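PDB 6LUP: MHC class I protein from Ginglymostoma cirratum, which binds a peptide in the groove of its alpha 1 and alpha 2 domains, as class I histocompatibility molecules do, probably to present it to T cells. Local coordinates for residues A[7-12]-A[21-26]; A[91-96]-A[112-117]. All blocks are in the same frame, centred on the assembly; numbering follows the deposited sequence.

Both interactions are buried antiparallel hairpin pairings in the sheet that floors the peptide-binding groove, their centres about 10 Å apart. Interaction 1 pairs 7-12 with 21-26, interaction 2 pairs 91-96 with 112-117, and the strands 3-12 and 91-100 are neighbours, so the two hairpins join into one sheet through probable backbone hydrogen bonds such as Trp11 N to Tyr92 O, 2.8 Å, and Tyr7 N to Cys96 O. Their chemistry differs. On the groove and helix side, interaction 1 meets across its strands through stacked rings, interaction 2 through a Tyr-His hydrogen bond; interaction 2 also runs on into a turn, whose Asp116 and Ser117 side chains bond back to strand 91-100. On the other side, both hairpins pack against a chain of another protein.

Interaction 1 of 2, residues A[7-12]-A[21-26]; sequences YFFTWS and FVAVGY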
# COMPACT_ATOMS: atom_id res chain seq x y z
N TYR A 7 -1.85 -6.34 -9.10
CA TYR A 7 -1.14 -7.33 -8.29
C TYR A 7 0.30 -6.90 -8.02
O TYR A 7 0.96 -6.34 -8.89
CB TYR A 7 -1.15 -8.68 -8.98
CG TYR A 7 -2.46 -9.40 -8.89
CD1 TYR A 7 -3.47 -9.18 -9.83
CD2 TYR A 7 -2.71 -10.31 -7.86
CE1 TYR A 7 -4.68 -9.85 -9.75
CE2 TYR A 7 -3.92 -10.98 -7.77
CZ TYR A 7 -4.89 -10.75 -8.72
OH TYR A 7 -6.09 -11.42 -8.63
N PHE A 8 0.77 -7.19 -6.80
CA PHE A 8 2.11 -6.80 -6.37
C PHE A 8 2.85 -8.01 -5.83
O PHE A 8 2.43 -8.62 -4.85
CB PHE A 8 2.04 -5.70 -5.29
CG PHE A 8 1.34 -4.45 -5.75
CD1 PHE A 8 -0.06 -4.39 -5.82
CD2 PHE A 8 2.06 -3.33 -6.14
CE1 PHE A 8 -0.71 -3.25 -6.27
CE2 PHE A 8 1.42 -2.18 -6.59
CZ PHE A 8 0.03 -2.14 -6.65
N PHE A 9 3.95 -8.36 -6.49
CA PHE A 9 4.74 -9.54 -6.14
C PHE A 9 6.08 -9.10 -5.56
O PHE A 9 6.78 -8.30 -6.18
CB PHE A 9 5.04 -10.38 -7.39
CG PHE A 9 3.82 -10.88 -8.12
CD1 PHE A 9 3.01 -10.01 -8.85
CD2 PHE A 9 3.52 -12.23 -8.15
CE1 PHE A 9 1.91 -10.48 -9.55
CE2 PHE A 9 2.43 -12.71 -8.86
CZ PHE A 9 1.61 -11.84 -9.55
N THR A 10 6.44 -9.64 -4.40
CA THR A 10 7.75 -9.38 -3.82
C THR A 10 8.48 -10.68 -3.51
O THR A 10 7.98 -11.51 -2.74
CB THR A 10 7.67 -8.51 -2.54
OG1 THR A 10 6.99 -7.29 -2.84
CG2 THR A 10 9.06 -8.19 -2.01
N TRP A 11 9.65 -10.85 -4.11
CA TRP A 11 10.56 -11.93 -3.77
C TRP A 11 11.74 -11.37 -2.98
O TRP A 11 12.42 -10.45 -3.43
CB TRP A 11 11.08 -12.63 -5.02
CG TRP A 11 10.04 -13.37 -5.81
CD1 TRP A 11 9.71 -14.69 -5.69
CD2 TRP A 11 9.21 -12.84 -6.86
NE1 TRP A 11 8.73 -15.02 -6.59
CE2 TRP A 11 8.40 -13.91 -7.32
CE3 TRP A 11 9.07 -11.58 -7.44
CZ2 TRP A 11 7.46 -13.74 -8.35
CZ3 TRP A 11 8.14 -11.42 -8.47
CH2 TRP A 11 7.35 -12.49 -8.91
N SER A 12 11.96 -11.93 -1.79
CA SER A 12 13.08 -11.54 -0.94
C SER A 12 14.07 -12.68 -0.78
O SER A 12 13.70 -13.85 -0.80
CB SER A 12 12.60 -11.10 0.44
OG SER A 12 11.80 -9.95 0.36
N PHE A 21 8.59 -15.11 -0.58
CA PHE A 21 7.67 -14.63 -1.60
C PHE A 21 6.36 -14.21 -0.95
O PHE A 21 5.79 -14.94 -0.15
CB PHE A 21 7.41 -15.72 -2.64
CG PHE A 21 6.48 -15.30 -3.75
CD1 PHE A 21 6.61 -14.06 -4.37
CD2 PHE A 21 5.48 -16.17 -4.19
CE1 PHE A 21 5.75 -13.68 -5.39
CE2 PHE A 21 4.63 -15.80 -5.22
CZ PHE A 21 4.76 -14.55 -5.82
N VAL A 22 5.91 -13.01 -1.30
CA VAL A 22 4.61 -12.51 -0.88
C VAL A 22 3.97 -11.71 -2.01
O VAL A 22 4.59 -10.80 -2.57
CB VAL A 22 4.69 -11.70 0.44
CG1 VAL A 22 5.84 -10.71 0.40
CG2 VAL A 22 3.37 -10.99 0.72
N ALA A 23 2.74 -12.08 -2.34
CA ALA A 23 1.97 -11.37 -3.34
C ALA A 23 0.64 -10.91 -2.76
O ALA A 23 0.06 -11.58 -1.90
CB ALA A 23 1.73 -12.26 -4.55
N VAL A 24 0.18 -9.76 -3.23
CA VAL A 24 -1.10 -9.21 -2.80
C VAL A 24 -1.90 -8.74 -4.01
O VAL A 24 -1.33 -8.29 -4.99
CB VAL A 24 -0.93 -8.03 -1.81
CG1 VAL A 24 -0.46 -8.54 -0.46
CG2 VAL A 24 0.04 -6.99 -2.37
N GLY A 25 -3.22 -8.86 -3.92
CA GLY A 25 -4.12 -8.39 -4.97
C GLY A 25 -5.04 -7.29 -4.49
O GLY A 25 -5.56 -7.34 -3.37
N TYR A 26 -5.25 -6.29 -5.36
CA TYR A 26 -6.09 -5.14 -5.05
C TYR A 26 -7.15 -4.90 -6.10
O TYR A 26 -6.86 -4.92 -7.30
CB TYR A 26 -5.25 -3.86 -4.96
CG TYR A 26 -4.43 -3.72 -3.71
CD1 TYR A 26 -3.16 -4.27 -3.62
CD2 TYR A 26 -4.91 -2.99 -2.62
CE1 TYR A 26 -2.39 -4.13 -2.47
CE2 TYR A 26 -4.16 -2.84 -1.47
CZ TYR A 26 -2.90 -3.41 -1.40
OH TYR A 26 -2.14 -3.27 -0.26
O HOH W 1 4.40 -7.80 -2.22
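The indole of Trp11 lies over one face of the Phe21 ring, its five-membered ring in an offset stack with centroids 4.1 Å apart and planes at 10°. This pair belongs to the beta hairpin of strands 3-12 and 21-27, part of the floor of the class I peptide groove. Phe21 CG stands anti to its backbone N (chi1 -179°), and the ring beyond it lies side by side with the indole, CE1 3.3 Å from Trp11 CE2. At its rim, Phe21 CZ meets the edge of the Phe9 ring at CD2, 3.5 Å away. Leu65 of helix 55-82 covers Phe9, Phe21 and Ala23 on this face. Farther along it, Tyr7 rests CD2 on Gly25 CA at 3.7 Å, and its OH hydrogen-bonds the backbone of the bound peptide. The other face carries Phe8, Thr10, Val22 and Val24; Phe8 CB packs on Val24 CG2, and the Phe8 and Tyr26 side chains cross at about a right angle. Reciprocal backbone bonds tie Phe8 to Val24 and Thr10 to Val22. A water is hydrogen-bonded to Thr10 OG1 at 2.7 Å and can donate to Val22 O, which also accepts from Thr10 N at 2.8 Å.

Interaction 2 of 2, residues A[91-96]-A[112-117]; sequences TYQLMC and QHAWDS
Tyr92 and His113 share a side-chain hydrogen bond, OH to ND1 at 2.9 Å, in which either may be the donor. Their rings meet rim to rim with planes at 72°, on the groove side of the floor hairpin formed by strands 91-100 and 108-115. The apolar contact on this side is a CH-pi one: Leu94 CG sits over one face of the imidazole, 4.1 Å from its centroid, while Trp144 meets the His113 ring edge-to-face. Backbone hydrogen bonds run in reciprocal pairs between Gln93 and Ala114 and between Met95 and Gln112. Just past the end of strand 108-115, Asp116 bonds twice to Thr91 at the start of strand 91-100: its N donates to Thr91 O, and OD1 accepts from Thr91 N at 2.9 Å, while OD2 is hydrogen-bonded to His90. Gln93 OE1 receives Ser117 OG at 3.1 Å, tilted 30° from the amide plane. A water can donate to the same OE1 at 2.9 Å and accepts from Ser117 N; Gln93 NE2 reaches the backbone of the chain of another protein. The Gln93 amide therefore links the turn to the partner protein, and the Tyr92-His113 bond, with Leu94 over one imidazole face, probably limits that ring's rotation.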
# COMPACT_ATOMS: atom_id res chain seq x y z
N THR A 91 16.20 -8.35 -3.67
CA THR A 91 14.76 -8.30 -3.91
C THR A 91 14.43 -8.37 -5.39
O THR A 91 15.14 -7.80 -6.23
CB THR A 91 14.16 -7.01 -3.31
OG1 THR A 91 14.38 -6.99 -1.90
CG2 THR A 91 12.67 -6.92 -3.56
N TYR A 92 13.34 -9.06 -5.71
CA TYR A 92 12.70 -8.92 -7.01
C TYR A 92 11.26 -8.47 -6.81
O TYR A 92 10.60 -8.87 -5.85
CB TYR A 92 12.75 -10.23 -7.80
CG TYR A 92 12.51 -10.05 -9.29
CD1 TYR A 92 13.58 -9.80 -10.16
CD2 TYR A 92 11.23 -10.12 -9.82
CE1 TYR A 92 13.37 -9.64 -11.52
CE2 TYR A 92 11.01 -9.95 -11.18
CZ TYR A 92 12.08 -9.71 -12.02
OH TYR A 92 11.86 -9.54 -13.37
N GLN A 93 10.77 -7.62 -7.71
CA GLN A 93 9.41 -7.11 -7.63
C GLN A 93 8.71 -7.14 -8.98
O GLN A 93 9.33 -6.90 -10.01
CB GLN A 93 9.40 -5.70 -7.06
CG GLN A 93 9.72 -5.62 -5.58
CD GLN A 93 10.07 -4.22 -5.13
OE1 GLN A 93 11.17 -3.73 -5.38
NE2 GLN A 93 9.13 -3.57 -4.46
N LEU A 94 7.41 -7.43 -8.95
CA LEU A 94 6.58 -7.40 -10.14
C LEU A 94 5.29 -6.65 -9.85
O LEU A 94 4.63 -6.91 -8.85
CB LEU A 94 6.25 -8.81 -10.62
CG LEU A 94 5.80 -9.06 -12.06
CD1 LEU A 94 5.36 -10.50 -12.21
CD2 LEU A 94 4.68 -8.15 -12.52
N MET A 95 4.94 -5.72 -10.73
CA MET A 95 3.68 -5.01 -10.68
C MET A 95 2.96 -5.25 -11.98
O MET A 95 3.50 -4.95 -13.05
CB MET A 95 3.92 -3.51 -10.61
CG MET A 95 3.89 -2.90 -9.23
SD MET A 95 4.41 -1.18 -9.31
CE MET A 95 2.97 -0.41 -10.07
N CYS A 96 1.74 -5.76 -11.93
CA CYS A 96 0.90 -5.74 -13.12
C CYS A 96 -0.55 -5.46 -12.77
O CYS A 96 -0.97 -5.67 -11.63
CB CYS A 96 1.05 -7.01 -13.95
SG CYS A 96 0.72 -8.52 -13.03
N GLN A 112 5.38 -4.29 -14.84
CA GLN A 112 6.67 -3.68 -14.51
C GLN A 112 7.44 -4.58 -13.56
O GLN A 112 6.88 -5.08 -12.59
CB GLN A 112 6.46 -2.31 -13.85
CG GLN A 112 5.82 -1.26 -14.74
CD GLN A 112 5.17 -0.14 -13.95
OE1 GLN A 112 4.04 0.26 -14.24
NE2 GLN A 112 5.88 0.37 -12.95
N HIS A 113 8.72 -4.78 -13.86
CA HIS A 113 9.59 -5.60 -13.04
C HIS A 113 10.71 -4.75 -12.44
O HIS A 113 11.19 -3.80 -13.08
CB HIS A 113 10.20 -6.73 -13.86
CG HIS A 113 9.20 -7.61 -14.55
ND1 HIS A 113 9.15 -8.97 -14.34
CD2 HIS A 113 8.23 -7.33 -15.45
CE1 HIS A 113 8.18 -9.49 -15.09
NE2 HIS A 113 7.61 -8.51 -15.76
N ALA A 114 11.11 -5.09 -11.22
CA ALA A 114 12.21 -4.39 -10.56
C ALA A 114 13.15 -5.33 -9.84
O ALA A 114 12.74 -6.32 -9.23
CB ALA A 114 11.68 -3.35 -9.59
N TRP A 115 14.43 -4.99 -9.92
CA TRP A 115 15.50 -5.68 -9.23
C TRP A 115 16.08 -4.72 -8.19
O TRP A 115 16.43 -3.59 -8.52
CB TRP A 115 16.55 -6.13 -10.25
CG TRP A 115 17.92 -6.38 -9.70
CD1 TRP A 115 19.04 -5.65 -9.95
CD2 TRP A 115 18.32 -7.43 -8.81
NE1 TRP A 115 20.12 -6.18 -9.28
CE2 TRP A 115 19.70 -7.27 -8.57
CE3 TRP A 115 17.65 -8.50 -8.20
CZ2 TRP A 115 20.43 -8.13 -7.74
CZ3 TRP A 115 18.37 -9.36 -7.37
CH2 TRP A 115 19.75 -9.16 -7.15
N ASP A 116 16.14 -5.18 -6.95
CA ASP A 116 16.57 -4.35 -5.81
C ASP A 116 15.92 -2.97 -5.84
O ASP A 116 16.60 -1.95 -5.72
CB ASP A 116 18.10 -4.25 -5.75
CG ASP A 116 18.76 -5.48 -5.14
OD1 ASP A 116 18.04 -6.36 -4.62
OD2 ASP A 116 20.00 -5.56 -5.16
N SER A 117 14.60 -2.96 -6.00
CA SER A 117 13.79 -1.73 -5.99
C SER A 117 14.17 -0.67 -7.03
O SER A 117 13.87 0.51 -6.85
CB SER A 117 13.72 -1.13 -4.58
OG SER A 117 13.08 -2.03 -3.68
O HOH W 2 13.15 -5.52 -6.44